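PDB 5OWU: importin subunit beta-1 from Saccharomyces cerevisiae, which imports proteins into the nucleus together with the importin alpha subunit, which recognises the classical nuclear localization signal of the cargo. Local coordinates for residues A[21-24]-A[25-28]; A[35-38]-A[39-42]; A[51-55]-A[56-60]; A[74-77]-A[78-81]; A[93-96]-A[97-101]. One frame throughout, in Å; residues are numbered along the deposited sequence.

Interaction 1. Residues A[21-24]-A[25-28]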
loop_
_atom_site.group_PDB
_atom_site.type_symbol
_atom_site.label_atom_id
_atom_site.label_comp_id
_atom_site.label_asym_id
_atom_site.label_seq_id
_atom_site.Cartn_x
_atom_site.Cartn_y
_atom_site.Cartn_z
ATOM N N ILE A 21 22.813 -17.808 28.684
ATOM C CA ILE A 21 23.733 -18.504 27.793
ATOM C C ILE A 21 23.381 -18.228 26.335
ATOM O O ILE A 21 24.271 -18.107 25.484
ATOM C CB ILE A 21 23.736 -20.010 28.118
ATOM C CG1 ILE A 21 24.364 -20.237 29.499
ATOM C CG2 ILE A 21 24.490 -20.811 27.042
ATOM C CD1 ILE A 21 24.392 -21.688 29.961
ATOM N N ARG A 22 22.089 -18.110 26.019
ATOM C CA ARG A 22 21.698 -17.792 24.648
ATOM C C ARG A 22 22.247 -16.437 24.228
ATOM O O ARG A 22 22.797 -16.288 23.129
ATOM C CB ARG A 22 20.174 -17.805 24.500
ATOM C CG ARG A 22 19.536 -19.171 24.684
ATOM C CD ARG A 22 18.240 -19.313 23.887
ATOM N NE ARG A 22 17.181 -18.395 24.314
ATOM C CZ ARG A 22 16.350 -18.622 25.332
ATOM N NH1 ARG A 22 16.462 -19.731 26.049
ATOM N NH2 ARG A 22 15.408 -17.739 25.643
ATOM N N LEU A 23 22.099 -15.428 25.091
ATOM C CA LEU A 23 22.555 -14.090 24.728
ATOM C C LEU A 23 24.077 -14.014 24.700
ATOM O O LEU A 23 24.654 -13.379 23.812
ATOM C CB LEU A 23 21.976 -13.057 25.694
ATOM C CG LEU A 23 22.310 -11.594 25.392
ATOM C CD1 LEU A 23 21.678 -11.140 24.079
ATOM C CD2 LEU A 23 21.864 -10.710 26.548
ATOM N N THR A 24 24.745 -14.647 25.667
ATOM C CA THR A 24 26.204 -14.717 25.646
ATOM C C THR A 24 26.707 -15.346 24.353
ATOM O O THR A 24 27.683 -14.873 23.754
ATOM C CB THR A 24 26.701 -15.512 26.855
ATOM O OG1 THR A 24 26.473 -14.753 28.048
ATOM C CG2 THR A 24 28.191 -15.828 26.742
ATOM N N SER A 25 26.052 -16.421 23.909
ATOM C CA SER A 25 26.461 -17.081 22.675
ATOM C C SER A 25 26.214 -16.193 21.461
ATOM O O SER A 25 27.061 -16.119 20.560
ATOM C CB SER A 25 25.722 -18.409 22.540
ATOM O OG SER A 25 26.077 -19.287 23.595
ATOM N N GLU A 26 25.062 -15.514 21.416
ATOM C CA GLU A 26 24.774 -14.617 20.300
ATOM C C GLU A 26 25.780 -13.474 20.242
ATOM O O GLU A 26 26.240 -13.086 19.159
ATOM C CB GLU A 26 23.346 -14.075 20.415
ATOM C CG GLU A 26 22.297 -14.940 19.727
ATOM C CD GLU A 26 20.934 -14.909 20.420
ATOM O OE1 GLU A 26 20.567 -13.851 20.980
ATOM O OE2 GLU A 26 20.232 -15.949 20.411
ATOM N N THR A 27 26.133 -12.922 21.403
ATOM C CA THR A 27 27.122 -11.854 21.444
ATOM C C THR A 27 28.472 -12.346 20.946
ATOM O O THR A 27 29.134 -11.663 20.158
ATOM C CB THR A 27 27.236 -11.298 22.866
ATOM O OG1 THR A 27 25.967 -10.770 23.275
ATOM C CG2 THR A 27 28.290 -10.188 22.945
ATOM N N GLN A 28 28.896 -13.535 21.381
ATOM C CA GLN A 28 30.199 -14.031 20.950
ATOM C C GLN A 28 30.211 -14.312 19.448
ATOM O O GLN A 28 31.218 -14.067 18.771
ATOM C CB GLN A 28 30.573 -15.278 21.746
ATOM C CG GLN A 28 32.064 -15.574 21.748
ATOM C CD GLN A 28 32.416 -16.778 22.602
ATOM O OE1 GLN A 28 31.769 -17.044 23.617
ATOM N NE2 GLN A 28 33.440 -17.518 22.190
#
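S25 N, E26 N, T27 N and Q28 N donate to the carbonyl oxygens of I21, R22, L23 and T24 in four successive i to i+4 bonds, all fairly straight at the donor, so 21-28 is about two turns of continuous alpha-helix. T27 adds a side-chain bond to this pattern. Its OG1 lies 3.0 Å from L23 O, because chi1 of -60° sets the hydroxyl beside the backbone N and turns it back down the helix. L23 O therefore takes two donors, T27 N and T27 OG1, which arrive from opposite faces of the carbonyl plane; the hydroxyl stands 37° out of that plane. S25 OG comes within 2.9 Å of I21 O in a similar way, although another acceptor lies within reach of its proton. The helix, 19-35, belongs to HEAT repeat 1 and packs against helix 3-15: S25, the buried residue of this stretch, touches N12 and S13, while Q28 reaches L9. On another side of the helix the chain of E26, bent at chi2, lies back over the preceding turn and brings CD to 3.6 Å from R22 O. The charged ends of R22 and E26 are not in contact, R22 NE and E26 OE2 being 5.5 Å apart; R22 NH1 is instead hydrogen-bonded to S16 O, and T24 OG1 to N20 O.

Interaction 2. Residues A[35-38]-A[39-42]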
loop_
_atom_site.group_PDB
_atom_site.type_symbol
_atom_site.label_atom_id
_atom_site.label_comp_id
_atom_site.label_asym_id
_atom_site.label_seq_id
_atom_site.Cartn_x
_atom_site.Cartn_y
_atom_site.Cartn_z
ATOM N N ASP A 35 35.194 -9.321 14.343
ATOM C CA ASP A 35 36.639 -9.293 14.550
ATOM C C ASP A 35 37.374 -10.087 13.485
ATOM O O ASP A 35 38.483 -9.714 13.098
ATOM C CB ASP A 35 37.004 -9.843 15.932
ATOM C CG ASP A 35 36.441 -9.011 17.062
ATOM O OD1 ASP A 35 36.141 -7.817 16.840
ATOM O OD2 ASP A 35 36.304 -9.561 18.172
ATOM N N ASN A 36 36.784 -11.193 13.008
ATOM C CA ASN A 36 37.448 -12.044 12.021
ATOM C C ASN A 36 36.373 -12.622 11.091
ATOM O O ASN A 36 35.991 -13.791 11.170
ATOM C CB ASN A 36 38.259 -13.152 12.691
ATOM C CG ASN A 36 39.152 -13.897 11.708
ATOM O OD1 ASN A 36 39.028 -13.745 10.495
ATOM N ND2 ASN A 36 40.055 -14.720 12.236
ATOM N N PHE A 37 35.894 -11.790 10.168
ATOM C CA PHE A 37 34.819 -12.233 9.292
ATOM C C PHE A 37 35.243 -13.437 8.460
ATOM O O PHE A 37 34.445 -14.348 8.235
ATOM C CB PHE A 37 34.361 -11.099 8.379
ATOM C CG PHE A 37 33.150 -11.454 7.565
ATOM C CD1 PHE A 37 31.915 -11.569 8.171
ATOM C CD2 PHE A 37 33.250 -11.696 6.205
ATOM C CE1 PHE A 37 30.793 -11.909 7.431
ATOM C CE2 PHE A 37 32.132 -12.038 5.462
ATOM C CZ PHE A 37 30.909 -12.147 6.074
ATOM N N LEU A 38 36.489 -13.456 7.986
ATOM C CA LEU A 38 36.964 -14.605 7.219
ATOM C C LEU A 38 36.729 -15.899 7.986
ATOM O O LEU A 38 36.145 -16.855 7.459
ATOM C CB LEU A 38 38.450 -14.431 6.884
ATOM C CG LEU A 38 39.110 -15.390 5.878
ATOM C CD1 LEU A 38 40.507 -14.880 5.553
ATOM C CD2 LEU A 38 39.203 -16.826 6.368
ATOM N N GLN A 39 37.176 -15.948 9.244
ATOM C CA GLN A 39 37.014 -17.169 10.029
ATOM C C GLN A 39 35.541 -17.442 10.327
ATOM O O GLN A 39 35.090 -18.588 10.250
ATOM C CB GLN A 39 37.819 -17.076 11.329
ATOM C CG GLN A 39 37.765 -18.348 12.164
ATOM C CD GLN A 39 38.536 -18.249 13.479
ATOM O OE1 GLN A 39 38.576 -17.193 14.116
ATOM N NE2 GLN A 39 39.144 -19.357 13.890
ATOM N N PHE A 40 34.783 -16.408 10.692
ATOM C CA PHE A 40 33.352 -16.570 10.950
ATOM C C PHE A 40 32.646 -17.228 9.762
ATOM O O PHE A 40 31.867 -18.177 9.923
ATOM C CB PHE A 40 32.755 -15.196 11.262
ATOM C CG PHE A 40 31.262 -15.171 11.318
ATOM C CD1 PHE A 40 30.596 -15.414 12.503
ATOM C CD2 PHE A 40 30.521 -14.883 10.185
ATOM C CE1 PHE A 40 29.215 -15.381 12.559
ATOM C CE2 PHE A 40 29.144 -14.856 10.230
ATOM C CZ PHE A 40 28.488 -15.106 11.419
ATOM N N ALA A 41 32.925 -16.742 8.554
ATOM C CA ALA A 41 32.276 -17.285 7.363
ATOM C C ALA A 41 32.748 -18.705 7.069
ATOM O O ALA A 41 31.931 -19.591 6.770
ATOM C CB ALA A 41 32.542 -16.370 6.168
ATOM N N GLY A 42 34.059 -18.945 7.145
ATOM C CA GLY A 42 34.560 -20.297 6.938
ATOM C C GLY A 42 33.958 -21.295 7.907
ATOM O O GLY A 42 33.472 -22.361 7.511
#
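N36 caps the helix that F37 begins, and its side chain can be followed atom by atom onto Q39. CB leaves the backbone toward the first turn and approaches Q39 CB to 4.2 Å. With CG anti to the backbone N (chi1 -170°), the amide carbon comes in over the same methylene. OD1 then accepts from Q39 N at 3.1 Å; the bond is nearly straight at the donor, yet the donor stands 68° out of the carbonyl plane, well off a lone pair. ND2, the other branch, rests 3.4 Å from Q39 CB, and the two amide planes are turned 43° against each other. This is the N-cap of helix 37-48, where HEAT repeat 1 gives way to repeat 2: N36 is the first residue to leave the geometry of the preceding helix, and its side chain serves an N-H of the first turn, the usual role of an N-cap side chain. An alanine here would remove OD1 and is likely to leave Q39 N without its capping acceptor, and the Q39 methylene with less cover. Beyond the cap, F40 N donates to N36 O at 2.9 Å and A41 N to F37 O, which starts the regular helix. On the buried side the F37 ring meets F40 at an oblique angle, F37 CE1 to F40 CD2 being 4.1 Å. F37 CE2 comes 4.4 Å from A41 CB. R83 makes a cation-pi contact with F37, while L65 of helix 55-67 touches both F37 and A41.

Interaction 3. Residues A[51-55]-A[56-60]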
loop_
_atom_site.group_PDB
_atom_site.type_symbol
_atom_site.label_atom_id
_atom_site.label_comp_id
_atom_site.label_asym_id
_atom_site.label_seq_id
_atom_site.Cartn_x
_atom_site.Cartn_y
_atom_site.Cartn_z
ATOM N N GLU A 51 27.722 -33.138 10.009
ATOM C CA GLU A 51 26.644 -34.037 10.408
ATOM C C GLU A 51 26.588 -34.238 11.918
ATOM O O GLU A 51 25.523 -34.571 12.448
ATOM C CB GLU A 51 26.804 -35.386 9.704
ATOM C CG GLU A 51 26.468 -35.348 8.208
ATOM C CD GLU A 51 27.584 -35.889 7.321
ATOM O OE1 GLU A 51 28.757 -35.881 7.755
ATOM O OE2 GLU A 51 27.281 -36.318 6.184
ATOM N N ASN A 52 27.704 -34.034 12.618
ATOM C CA ASN A 52 27.761 -34.165 14.069
ATOM C C ASN A 52 27.037 -33.039 14.799
ATOM O O ASN A 52 26.849 -33.135 16.016
ATOM C CB ASN A 52 29.228 -34.214 14.521
ATOM C CG ASN A 52 29.377 -34.297 16.029
ATOM O OD1 ASN A 52 28.737 -35.119 16.684
ATOM N ND2 ASN A 52 30.215 -33.430 16.590
ATOM N N THR A 53 26.630 -31.985 14.098
ATOM C CA THR A 53 25.944 -30.851 14.700
ATOM C C THR A 53 24.436 -30.995 14.518
ATOM O O THR A 53 23.961 -31.512 13.502
ATOM C CB THR A 53 26.422 -29.532 14.074
ATOM O OG1 THR A 53 27.819 -29.351 14.338
ATOM C CG2 THR A 53 25.657 -28.338 14.631
ATOM N N LYS A 54 23.684 -30.536 15.519
ATOM C CA LYS A 54 22.230 -30.565 15.427
ATOM C C LYS A 54 21.761 -29.795 14.199
ATOM O O LYS A 54 22.350 -28.780 13.816
ATOM C CB LYS A 54 21.604 -29.970 16.684
ATOM C CG LYS A 54 21.877 -30.768 17.951
ATOM C CD LYS A 54 21.376 -30.016 19.172
ATOM C CE LYS A 54 20.221 -30.724 19.850
ATOM N NZ LYS A 54 20.700 -31.756 20.804
ATOM N N LEU A 55 20.675 -30.282 13.593
ATOM C CA LEU A 55 20.170 -29.695 12.355
ATOM C C LEU A 55 19.941 -28.197 12.486
ATOM O O LEU A 55 20.317 -27.418 11.603
ATOM C CB LEU A 55 18.866 -30.377 11.943
ATOM C CG LEU A 55 18.884 -31.543 10.961
ATOM C CD1 LEU A 55 17.459 -31.750 10.456
ATOM C CD2 LEU A 55 19.834 -31.324 9.797
ATOM N N GLU A 56 19.306 -27.773 13.578
ATOM C CA GLU A 56 18.969 -26.364 13.710
ATOM C C GLU A 56 20.211 -25.494 13.790
ATOM O O GLU A 56 20.192 -24.349 13.324
ATOM C CB GLU A 56 18.100 -26.149 14.940
ATOM C CG GLU A 56 16.696 -26.655 14.768
ATOM C CD GLU A 56 15.907 -26.514 16.033
ATOM O OE1 GLU A 56 15.815 -25.380 16.542
ATOM O OE2 GLU A 56 15.395 -27.539 16.520
ATOM N N GLY A 57 21.289 -26.007 14.388
ATOM C CA GLY A 57 22.536 -25.261 14.424
ATOM C C GLY A 57 23.173 -25.123 13.056
ATOM O O GLY A 57 23.762 -24.088 12.742
ATOM N N ARG A 58 23.068 -26.165 12.225
ATOM C CA ARG A 58 23.604 -26.102 10.866
ATOM C C ARG A 58 22.818 -25.108 10.014
ATOM O O ARG A 58 23.397 -24.259 9.310
ATOM C CB ARG A 58 23.565 -27.500 10.243
ATOM C CG ARG A 58 24.284 -28.580 11.065
ATOM C CD ARG A 58 24.000 -29.981 10.538
ATOM N NE ARG A 58 24.388 -30.129 9.141
ATOM C CZ ARG A 58 24.197 -31.228 8.414
ATOM N NH1 ARG A 58 23.625 -32.296 8.945
ATOM N NH2 ARG A 58 24.579 -31.257 7.143
ATOM N N ILE A 59 21.489 -25.206 10.069
ATOM C CA ILE A 59 20.632 -24.244 9.385
ATOM C C ILE A 59 20.943 -22.832 9.863
ATOM O O ILE A 59 21.079 -21.898 9.059
ATOM C CB ILE A 59 19.155 -24.625 9.609
ATOM C CG1 ILE A 59 18.858 -25.965 8.929
ATOM C CG2 ILE A 59 18.210 -23.547 9.079
ATOM C CD1 ILE A 59 17.802 -26.804 9.630
ATOM N N LEU A 60 21.096 -22.661 11.176
ATOM C CA LEU A 60 21.400 -21.345 11.725
ATOM C C LEU A 60 22.744 -20.829 11.219
ATOM O O LEU A 60 22.880 -19.644 10.900
ATOM C CB LEU A 60 21.386 -21.405 13.251
ATOM C CG LEU A 60 21.821 -20.141 13.988
ATOM C CD1 LEU A 60 20.830 -19.014 13.790
ATOM C CD2 LEU A 60 22.013 -20.435 15.475
HETATM O O HOH W 1 22.810 -33.066 11.518
#
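R58 and L55 have the most surface buried where the loop through K54, the N-cap residue, turns into helix 55-67, and T53 flanks the R58 chain. R58 runs back along the loop: its CG lies 3.8 Å from T53 CB and its CD 3.3 Å from T53 O. A bend at chi3 (58°) then swings the guanidinium beneath E51, whose N and CA lie over one face, CA being 3.8 Å from R58 NH1. L55 approaches the same group obliquely through CD2, 4.0 Å from R58 NH1, while I59 CD1 packs 3.3 Å from L55 O. Water 1 sits at the guanidinium edge and in its plane. It accepts from R58 NH1 at 2.8 Å and donates to T53 O at the same distance. The backbone starts the helix with R58 N to K54 O and I59 N to L55 O, the latter at 178°, whereas G57 N to K54 O is a weak bond. Through NE, R58 ties its own helix directly to L48 O at the end of helix 37-48, and through water to the intervening loop at T53 O. E51 OE2 is 5.8 Å from R58 NH2, too far for a salt bridge, so any attraction to that carboxylate is probably weak.

Interaction 4. Residues A[74-77]-A[78-81]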
loop_
_atom_site.group_PDB
_atom_site.type_symbol
_atom_site.label_atom_id
_atom_site.label_comp_id
_atom_site.label_asym_id
_atom_site.label_seq_id
_atom_site.Cartn_x
_atom_site.Cartn_y
_atom_site.Cartn_z
ATOM N N SER A 74 19.994 -1.048 0.795
ATOM C CA SER A 74 20.955 -1.041 -0.301
ATOM C C SER A 74 22.356 -0.693 0.189
ATOM O O SER A 74 23.350 -1.248 -0.302
ATOM C CB SER A 74 20.498 -0.059 -1.377
ATOM O OG SER A 74 19.173 -0.349 -1.787
ATOM N N VAL A 75 22.462 0.227 1.151
ATOM C CA VAL A 75 23.770 0.602 1.683
ATOM C C VAL A 75 24.424 -0.600 2.359
ATOM O O VAL A 75 25.597 -0.915 2.114
ATOM C CB VAL A 75 23.635 1.795 2.648
ATOM C CG1 VAL A 75 24.985 2.169 3.248
ATOM C CG2 VAL A 75 23.030 2.995 1.928
ATOM N N LYS A 76 23.668 -1.289 3.216
ATOM C CA LYS A 76 24.170 -2.511 3.837
ATOM C C LYS A 76 24.525 -3.554 2.787
ATOM O O LYS A 76 25.542 -4.242 2.905
ATOM C CB LYS A 76 23.133 -3.070 4.813
ATOM C CG LYS A 76 23.030 -2.314 6.135
ATOM C CD LYS A 76 24.201 -2.627 7.056
ATOM C CE LYS A 76 24.174 -1.770 8.316
ATOM N NZ LYS A 76 24.336 -0.316 8.018
ATOM N N THR A 77 23.691 -3.697 1.756
ATOM C CA THR A 77 24.008 -4.605 0.661
ATOM C C THR A 77 25.401 -4.328 0.108
ATOM O O THR A 77 26.224 -5.242 -0.024
ATOM C CB THR A 77 22.945 -4.481 -0.439
ATOM O OG1 THR A 77 21.734 -5.108 -0.003
ATOM C CG2 THR A 77 23.399 -5.136 -1.746
ATOM N N GLN A 78 25.685 -3.060 -0.215
ATOM C CA GLN A 78 26.989 -2.701 -0.773
ATOM C C GLN A 78 28.123 -2.980 0.210
ATOM O O GLN A 78 29.186 -3.488 -0.182
ATOM C CB GLN A 78 26.990 -1.224 -1.175
ATOM C CG GLN A 78 28.242 -0.761 -1.914
ATOM C CD GLN A 78 28.337 -1.316 -3.327
ATOM O OE1 GLN A 78 27.645 -2.271 -3.686
ATOM N NE2 GLN A 78 29.196 -0.709 -4.141
ATOM N N GLN A 79 27.930 -2.632 1.485
ATOM C CA GLN A 79 28.957 -2.899 2.489
ATOM C C GLN A 79 29.251 -4.393 2.592
ATOM O O GLN A 79 30.415 -4.808 2.632
ATOM C CB GLN A 79 28.518 -2.344 3.845
ATOM C CG GLN A 79 28.547 -0.828 3.922
ATOM C CD GLN A 79 27.852 -0.290 5.158
ATOM O OE1 GLN A 79 27.582 -1.031 6.105
ATOM N NE2 GLN A 79 27.550 1.003 5.152
ATOM N N PHE A 80 28.200 -5.215 2.646
ATOM C CA PHE A 80 28.376 -6.662 2.703
ATOM C C PHE A 80 29.116 -7.174 1.475
ATOM O O PHE A 80 29.993 -8.044 1.581
ATOM C CB PHE A 80 27.016 -7.358 2.819
ATOM C CG PHE A 80 26.342 -7.214 4.163
ATOM C CD1 PHE A 80 27.017 -6.718 5.268
ATOM C CD2 PHE A 80 25.018 -7.606 4.320
ATOM C CE1 PHE A 80 26.381 -6.600 6.492
ATOM C CE2 PHE A 80 24.386 -7.493 5.541
ATOM C CZ PHE A 80 25.072 -6.982 6.630
ATOM N N ALA A 81 28.781 -6.645 0.297
ATOM C CA ALA A 81 29.452 -7.089 -0.918
ATOM C C ALA A 81 30.943 -6.795 -0.842
ATOM O O ALA A 81 31.779 -7.672 -1.099
ATOM C CB ALA A 81 28.829 -6.418 -2.146
#
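The backbone bonds between 74-77 and 78-81 come first: Q78 N to S74 O, Q79 N to V75 O, F80 N to K76 O and A81 N to T77 O, all between 2.8 and 3.0 Å, wind the opening of helix 74-87. Contact between carbonyl and ring is the second kind. The F80 ring turns one face to K76 O, with CG 3.3 Å from that oxygen; chi1 of -72° keeps CG beside the backbone N, and chi2 of -12° turns that face to the carbonyl. Helix 74-87 enters here from the loop after helix 55-67, within the importin N-terminal region, and D73 serves its first turn: its OD1 accepts from V75 N, its O from T77 OG1. F80 also touches E68 and S71 of that loop. Side-chain contacts over the surface form the third group. The Q79 chain lies obliquely across two neighbours and divides its amide between them. Its NE2 rests 3.4 Å from V75 CG1, a polar atom against a methyl, whereas Q79 OE1 faces K76, 3.9 Å from CD and 3.8 Å from NZ. Bends at chi2 and chi4 fold the lysine back to this side.

Interaction 5. Residues A[93-96]-A[97-101]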
loop_
_atom_site.group_PDB
_atom_site.type_symbol
_atom_site.label_atom_id
_atom_site.label_comp_id
_atom_site.label_asym_id
_atom_site.label_seq_id
_atom_site.Cartn_x
_atom_site.Cartn_y
_atom_site.Cartn_z
ATOM N N LYS A 93 36.989 -18.104 0.278
ATOM C CA LYS A 93 35.842 -18.070 -0.625
ATOM C C LYS A 93 35.610 -19.436 -1.252
ATOM O O LYS A 93 34.497 -19.972 -1.217
ATOM C CB LYS A 93 36.060 -17.029 -1.723
ATOM C CG LYS A 93 35.882 -15.574 -1.316
ATOM C CD LYS A 93 35.730 -14.721 -2.577
ATOM C CE LYS A 93 35.664 -13.226 -2.290
ATOM N NZ LYS A 93 36.979 -12.649 -1.861
ATOM N N ASN A 94 36.667 -20.018 -1.829
ATOM C CA ASN A 94 36.525 -21.304 -2.501
ATOM C C ASN A 94 36.031 -22.383 -1.545
ATOM O O ASN A 94 35.179 -23.203 -1.912
ATOM C CB ASN A 94 37.851 -21.718 -3.136
ATOM C CG ASN A 94 38.232 -20.841 -4.314
ATOM O OD1 ASN A 94 37.416 -20.067 -4.814
ATOM N ND2 ASN A 94 39.474 -20.964 -4.767
ATOM N N GLN A 95 36.553 -22.408 -0.318
ATOM C CA GLN A 95 36.098 -23.427 0.626
ATOM C C GLN A 95 34.640 -23.212 1.017
ATOM O O GLN A 95 33.877 -24.178 1.132
ATOM C CB GLN A 95 36.985 -23.447 1.870
ATOM C CG GLN A 95 38.122 -24.464 1.800
ATOM C CD GLN A 95 37.635 -25.903 1.923
ATOM O OE1 GLN A 95 36.865 -26.389 1.092
ATOM N NE2 GLN A 95 38.079 -26.588 2.970
ATOM N N ILE A 96 34.232 -21.957 1.227
ATOM C CA ILE A 96 32.850 -21.678 1.612
ATOM C C ILE A 96 31.897 -22.093 0.496
ATOM O O ILE A 96 30.868 -22.734 0.739
ATOM C CB ILE A 96 32.681 -20.190 1.965
ATOM C CG1 ILE A 96 33.517 -19.844 3.207
ATOM C CG2 ILE A 96 31.213 -19.849 2.189
ATOM C CD1 ILE A 96 33.653 -18.368 3.467
ATOM N N LYS A 97 32.223 -21.720 -0.745
ATOM C CA LYS A 97 31.375 -22.077 -1.879
ATOM C C LYS A 97 31.288 -23.588 -2.037
ATOM O O LYS A 97 30.200 -24.136 -2.245
ATOM C CB LYS A 97 31.918 -21.450 -3.159
ATOM C CG LYS A 97 31.912 -19.938 -3.201
ATOM C CD LYS A 97 32.353 -19.494 -4.587
ATOM C CE LYS A 97 33.091 -18.192 -4.585
ATOM N NZ LYS A 97 33.575 -17.878 -5.962
ATOM N N THR A 98 32.428 -24.279 -1.935
ATOM C CA THR A 98 32.415 -25.737 -2.019
ATOM C C THR A 98 31.534 -26.354 -0.935
ATOM O O THR A 98 30.771 -27.290 -1.202
ATOM C CB THR A 98 33.843 -26.279 -1.920
ATOM O OG1 THR A 98 34.637 -25.722 -2.976
ATOM C CG2 THR A 98 33.859 -27.801 -2.037
ATOM N N ASN A 99 31.632 -25.851 0.300
ATOM C CA ASN A 99 30.831 -26.409 1.389
ATOM C C ASN A 99 29.346 -26.146 1.171
ATOM O O ASN A 99 28.507 -27.030 1.402
ATOM C CB ASN A 99 31.288 -25.829 2.728
ATOM C CG ASN A 99 32.640 -26.367 3.167
ATOM O OD1 ASN A 99 33.138 -27.350 2.618
ATOM N ND2 ASN A 99 33.237 -25.727 4.163
ATOM N N ALA A 100 29.001 -24.937 0.723
ATOM C CA ALA A 100 27.611 -24.622 0.424
ATOM C C ALA A 100 27.062 -25.535 -0.665
ATOM O O ALA A 100 25.939 -26.040 -0.557
ATOM C CB ALA A 100 27.491 -23.162 -0.004
ATOM N N LEU A 101 27.840 -25.755 -1.726
ATOM C CA LEU A 101 27.396 -26.651 -2.790
ATOM C C LEU A 101 27.262 -28.080 -2.287
ATOM O O LEU A 101 26.369 -28.810 -2.729
ATOM C CB LEU A 101 28.368 -26.589 -3.969
ATOM C CG LEU A 101 28.241 -25.363 -4.878
ATOM C CD1 LEU A 101 29.475 -25.218 -5.755
ATOM C CD2 LEU A 101 26.983 -25.457 -5.731
#
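T98 makes the closest approach to the preceding turn, its OG1 donating to N94 O at 2.8 Å. That oxygen also accepts from T98 N at 3.0 Å, and the two donors reach it from opposite faces of the carbonyl plane; chi1 of -59°, which sets OG1 beside the backbone N, is what brings the hydroxyl round. Similar i to i+4 bonds from K97 N, N99 N and A100 N to K93 O, Q95 O and I96 O keep the helix regular, the first of them at 172°. Over this frame lie the side chains. K97 CG packs 3.3 Å from K93 O, and N99 CG sits 3.2 Å from Q95 O. The amides of Q95 and N99 are turned 58° against each other, their oxygens OE1 and OD1 being 4.1 Å apart. Helix 90-104 is part of HEAT repeat 3 and is packed between helix 37-48 and helix 109-126: I96 meets S45 on the one and I122 on the other. Outer partners fix the polar ends. N99 ND2 donates to Q46 OE1 and S45 OG of helix 37-48; a leucine in its place would probably leave both of those acceptors without this donor and break this polar tie between the two helices. K97 NZ forms a salt bridge with E126 and its side chain a cation-pi contact with W132, while K93 NZ is bound by the carbonyl oxygens of I85 and V88.

How the interactions relate
The five contacts come in series along the chain, interactions 1 to 5 lying on or at the start of helices 19-35, 37-48, 55-67, 74-87 and 90-104, all on the same side of the centre of the chain. The closest pair, interactions 2 and 5, has centres 14 Å apart and is the one pair in touch: I96 CD1 packs 3.5 Å from A41 CB, joining HEAT repeat 2 to repeat 3. Interactions 1 and 3 each lie about 17 to 18 Å, centre to centre, from interaction 2, whereas 3 and 4 are the most distant pair at 28 Å. Helix 37-48 thus packs on helix 90-104 of the next repeat, a contact between neighbouring HEAT repeats in the N-terminal end of the superhelix.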